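Local coordinates for thiamine-monophosphate kinase (Stenotrophomonas maltophilia, PDB 6XEP), which probably catalyses the ATP-dependent phosphorylation of thiamine monophosphate to thiamine diphosphate, the active form of vitamin B1, with the help of magnesium ions, at residues Ala242-Ala247 / Arg306-Gln311; Leu158-Trp163 / Cys279-Ala284. All blocks are in the same frame, centred on the assembly; numbering follows the deposited sequence.

Contact 1 of 2, residues Ala242-Ala247 / Arg306-Gln311; sequences AAHVDA and RIADGQ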
# COMPACT_ATOMS: atom_id res chain seq x y z
N ALA A 242 29.28 14.80 -12.68
CA ALA A 242 29.94 14.58 -11.40
C ALA A 242 29.33 15.47 -10.34
O ALA A 242 28.92 16.61 -10.60
CB ALA A 242 31.45 14.87 -11.48
N ALA A 243 29.27 14.95 -9.12
CA ALA A 243 28.91 15.72 -7.94
C ALA A 243 30.12 15.79 -7.01
O ALA A 243 30.74 14.76 -6.70
CB ALA A 243 27.72 15.08 -7.22
N HIS A 244 30.48 16.99 -6.60
CA HIS A 244 31.62 17.18 -5.72
C HIS A 244 31.09 17.69 -4.39
O HIS A 244 30.33 18.65 -4.37
CB HIS A 244 32.63 18.15 -6.34
CG HIS A 244 33.44 17.54 -7.45
ND1 HIS A 244 34.68 16.97 -7.24
CD2 HIS A 244 33.17 17.38 -8.76
CE1 HIS A 244 35.15 16.51 -8.38
NE2 HIS A 244 34.25 16.73 -9.32
N VAL A 245 31.46 17.01 -3.30
CA VAL A 245 31.02 17.36 -1.95
C VAL A 245 32.22 17.83 -1.14
O VAL A 245 33.24 17.13 -1.07
CB VAL A 245 30.35 16.18 -1.24
CG1 VAL A 245 30.07 16.53 0.23
CG2 VAL A 245 29.07 15.79 -1.93
N ASP A 246 32.10 18.99 -0.51
CA ASP A 246 33.11 19.43 0.44
C ASP A 246 32.68 18.95 1.82
O ASP A 246 31.72 19.48 2.41
CB ASP A 246 33.28 20.94 0.44
CG ASP A 246 34.29 21.36 1.47
OD1 ASP A 246 35.45 20.90 1.37
OD2 ASP A 246 33.92 22.10 2.40
N ALA A 247 33.39 17.94 2.34
CA ALA A 247 32.95 17.31 3.58
C ALA A 247 32.94 18.31 4.73
O ALA A 247 32.07 18.22 5.60
CB ALA A 247 33.85 16.13 3.93
N ARG A 306 29.18 21.12 -5.55
CA ARG A 306 28.98 21.63 -6.89
C ARG A 306 28.84 20.47 -7.87
O ARG A 306 29.34 19.37 -7.63
CB ARG A 306 30.14 22.53 -7.34
CG ARG A 306 31.42 21.76 -7.50
CD ARG A 306 32.66 22.65 -7.52
NE ARG A 306 33.87 21.83 -7.41
CZ ARG A 306 34.49 21.25 -8.43
NH1 ARG A 306 34.03 21.41 -9.67
NH2 ARG A 306 35.58 20.52 -8.23
N ILE A 307 28.14 20.74 -8.97
CA ILE A 307 27.98 19.81 -10.09
C ILE A 307 28.99 20.20 -11.16
O ILE A 307 29.14 21.39 -11.45
CB ILE A 307 26.54 19.85 -10.63
CG1 ILE A 307 25.55 19.39 -9.57
CG2 ILE A 307 26.42 18.99 -11.91
CD1 ILE A 307 25.64 17.92 -9.22
N ALA A 308 29.68 19.21 -11.73
CA ALA A 308 30.78 19.49 -12.65
C ALA A 308 30.90 18.38 -13.68
O ALA A 308 30.28 17.32 -13.56
CB ALA A 308 32.12 19.63 -11.91
N ASP A 309 31.71 18.66 -14.71
CA ASP A 309 32.05 17.67 -15.72
C ASP A 309 32.66 16.44 -15.05
O ASP A 309 33.39 16.55 -14.07
CB ASP A 309 33.04 18.28 -16.71
CG ASP A 309 33.19 17.45 -17.97
OD1 ASP A 309 32.39 16.52 -18.16
OD2 ASP A 309 34.12 17.78 -18.76
N GLY A 310 32.39 15.26 -15.62
CA GLY A 310 32.91 14.01 -15.08
C GLY A 310 31.81 13.04 -14.69
O GLY A 310 30.68 13.13 -15.19
N GLN A 311 32.12 12.10 -13.79
CA GLN A 311 31.13 11.13 -13.33
C GLN A 311 31.33 10.88 -11.85
O GLN A 311 32.46 10.94 -11.34
CB GLN A 311 31.24 9.79 -14.08
CG GLN A 311 31.07 9.89 -15.59
CD GLN A 311 29.63 10.14 -16.01
OE1 GLN A 311 28.69 9.94 -15.24
NE2 GLN A 311 29.45 10.59 -17.25
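H244 and R306 are an antiparallel hydrogen-bonded pair, and their side chains stack on the more open face of the sheet. The guanidinium lies flat on the imidazole, planes 10° apart, with R306 NH2 over the ring centre and 3.8 Å from H244 CG. R306 CG stands between its own backbone N and carbonyl carbon (chi1 67°); from there the chain runs extended to NE, and the guanidinium lies over the imidazole. H314 of strand 312-315 also stacks with H244.

The backbone is bonded twice at each of two pairs: H244 N to R306 O (2.8 Å) and R306 N to H244 O (3.0 Å), then A242 N to A308 O and A308 N to A242 O (both 2.9 Å). In the six-stranded mixed sheet of the PurM-like C-terminal domain, 242-245 lies between 301-308 and 312-315. A243 and I307, the non-hydrogen-bonded pair, make a small apolar patch on the buried face, I307 CD1 meeting A243 CB at 4.0 Å. L232 of helix 228-239 packs on A243, and I162 of strand 161-165 touches both.

The tight end is at A242, whose CB lies 3.4 Å from A308 O and 3.6 Å from D309 O, where 306-311 bends round. By contrast, the flat guanidinium-imidazole stack lies on the solvent side; the arginine's charge would probably disfavour protonation of the imidazole it stacks on.

Contact 2 of 2, residues Leu158-Trp163 / Cys279-Ala284; sequences LGDDIW and CFTAAA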
# COMPACT_ATOMS: atom_id res chain seq x y z
N LEU A 158 25.56 21.32 -15.21
CA LEU A 158 26.94 21.70 -14.95
C LEU A 158 26.99 23.10 -14.35
O LEU A 158 26.27 24.01 -14.80
CB LEU A 158 27.75 21.64 -16.25
CG LEU A 158 27.85 20.25 -16.91
CD1 LEU A 158 28.77 20.28 -18.12
CD2 LEU A 158 28.32 19.20 -15.92
N GLY A 159 27.83 23.27 -13.33
CA GLY A 159 27.91 24.53 -12.62
C GLY A 159 26.93 24.73 -11.48
O GLY A 159 27.06 25.72 -10.75
N ASP A 160 25.98 23.82 -11.27
CA ASP A 160 25.04 23.96 -10.16
C ASP A 160 25.76 23.91 -8.82
O ASP A 160 26.76 23.20 -8.66
CB ASP A 160 23.99 22.84 -10.18
CG ASP A 160 22.89 23.06 -11.20
OD1 ASP A 160 22.89 24.11 -11.89
OD2 ASP A 160 22.01 22.17 -11.30
N ASP A 161 25.23 24.64 -7.84
CA ASP A 161 25.54 24.36 -6.44
C ASP A 161 24.75 23.13 -5.99
O ASP A 161 23.64 22.88 -6.46
CB ASP A 161 25.17 25.54 -5.54
CG ASP A 161 25.96 26.79 -5.84
OD1 ASP A 161 27.16 26.68 -6.15
OD2 ASP A 161 25.37 27.91 -5.74
N ILE A 162 25.31 22.40 -5.03
CA ILE A 162 24.60 21.33 -4.33
C ILE A 162 24.22 21.86 -2.95
O ILE A 162 25.05 22.48 -2.27
CB ILE A 162 25.48 20.07 -4.21
CG1 ILE A 162 25.94 19.60 -5.60
CG2 ILE A 162 24.72 18.93 -3.53
CD1 ILE A 162 26.87 18.39 -5.53
N TRP A 163 22.98 21.59 -2.53
CA TRP A 163 22.43 22.05 -1.26
C TRP A 163 21.83 20.87 -0.51
O TRP A 163 21.39 19.90 -1.12
CB TRP A 163 21.31 23.08 -1.45
CG TRP A 163 21.74 24.38 -2.08
CD1 TRP A 163 21.93 24.63 -3.41
CD2 TRP A 163 22.03 25.61 -1.40
NE1 TRP A 163 22.32 25.93 -3.60
CE2 TRP A 163 22.37 26.56 -2.38
CE3 TRP A 163 22.02 26.00 -0.05
CZ2 TRP A 163 22.72 27.88 -2.07
CZ3 TRP A 163 22.35 27.31 0.26
CH2 TRP A 163 22.71 28.24 -0.74
N CYS A 279 18.20 16.76 -0.64
CA CYS A 279 19.41 17.26 -1.31
C CYS A 279 19.01 17.72 -2.69
O CYS A 279 18.29 17.01 -3.40
CB CYS A 279 20.49 16.16 -1.38
SG CYS A 279 21.97 16.64 -2.28
N PHE A 280 19.43 18.93 -3.08
CA PHE A 280 19.04 19.44 -4.38
C PHE A 280 20.18 20.23 -5.01
O PHE A 280 21.16 20.59 -4.36
CB PHE A 280 17.76 20.30 -4.31
CG PHE A 280 17.83 21.46 -3.37
CD1 PHE A 280 17.62 21.28 -2.01
CD2 PHE A 280 18.07 22.75 -3.84
CE1 PHE A 280 17.66 22.35 -1.13
CE2 PHE A 280 18.11 23.84 -2.97
CZ PHE A 280 17.90 23.63 -1.60
N THR A 281 20.05 20.47 -6.32
CA THR A 281 21.00 21.30 -7.03
C THR A 281 20.25 22.50 -7.60
O THR A 281 19.05 22.43 -7.88
CB THR A 281 21.72 20.52 -8.15
OG1 THR A 281 20.94 20.50 -9.35
CG2 THR A 281 22.04 19.08 -7.72
N ALA A 282 20.97 23.62 -7.70
CA ALA A 282 20.41 24.88 -8.16
C ALA A 282 21.49 25.69 -8.86
O ALA A 282 22.68 25.58 -8.55
CB ALA A 282 19.83 25.71 -7.00
N ALA A 283 21.07 26.52 -9.82
CA ALA A 283 22.00 27.43 -10.47
C ALA A 283 22.69 28.30 -9.42
O ALA A 283 22.09 28.68 -8.41
CB ALA A 283 21.25 28.30 -11.49
N ALA A 284 23.96 28.65 -9.70
CA ALA A 284 24.74 29.44 -8.73
C ALA A 284 24.10 30.79 -8.42
O ALA A 284 24.32 31.35 -7.34
CB ALA A 284 26.16 29.64 -9.23
O HOH W 1 25.24 27.99 -12.19
O HOH W 2 22.60 27.90 -5.69
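D160 and T281 join by their side chains where strand 161-165 begins beside strand 277-282. T281 OG1 donates to D160 OD2 at 2.8 Å, meeting it on the anti side and 25° out of the carboxylate plane. OG1 stands between its own backbone N and carbonyl carbon (chi1 84°), a torsion that turns it to D160. The same D160 OD2 also accepts from Q157 N and H219 ND1, so three donors grip one buried oxygen.

Antiparallel backbone bonds follow, in the six-stranded mixed sheet of the PurM-like C-terminal domain, where 161-165 lies between 277-282 and 301-308. D161 N gives to A282 O (2.8 Å) and A282 N returns to D161 O; W163 N gives to F280 O (2.8 Å) and F280 N returns to W163 O. The non-hydrogen-bonded pair I162 and T281 lies between them, and T281 CA comes within 3.1 Å of D161 O in a CA-H...O contact.

D161 OD2 makes a salt bridge with R287 NE of helix 287-297. It also accepts from a water at 2.8 Å, which gives its second hydrogen to A283 O and receives W163 NE1 at 2.9 Å, in the plane of the indole. A second water accepts from A284 N and donates weakly to G159 O.

Beside this polar end, W163 CB makes a CH-pi contact over the face of the F280 ring, offset toward the rim and 3.5 Å from F280 CZ. The five-membered ring of the indole and the phenyl are nearly parallel, 8° apart, but slid so far that they barely overlap. L290 of helix 287-297 touches both side chains, and H291 meets the indole edge-to-face. Buried carboxylates are therefore paid for by several donors each: a threonine, a histidine and a backbone amide hold D160, whereas an arginine and a shared water hold D161, which probably keeps both ionised.

In the fold
Both contacts lie in the six-stranded mixed sheet of the C-terminal, PurM-like half: contact 1 pairs 301-308 with 242-245, contact 2 pairs 161-165 with 277-282, and 301-308 and 161-165 are neighbours. They join directly, probably through hydrogen bonds from I307 N to D160 O and from G159 N to I307 O. Contact 2 is mostly buried and near the middle of the sheet; contact 1, toward the 312-315 edge, is only partly so. Helix 228-239 packs against contact 1, helix 287-297 against contact 2. Cationic stacking near solvent thus gives way to multiply bonded carboxylates, bridging water and aromatic packing inside.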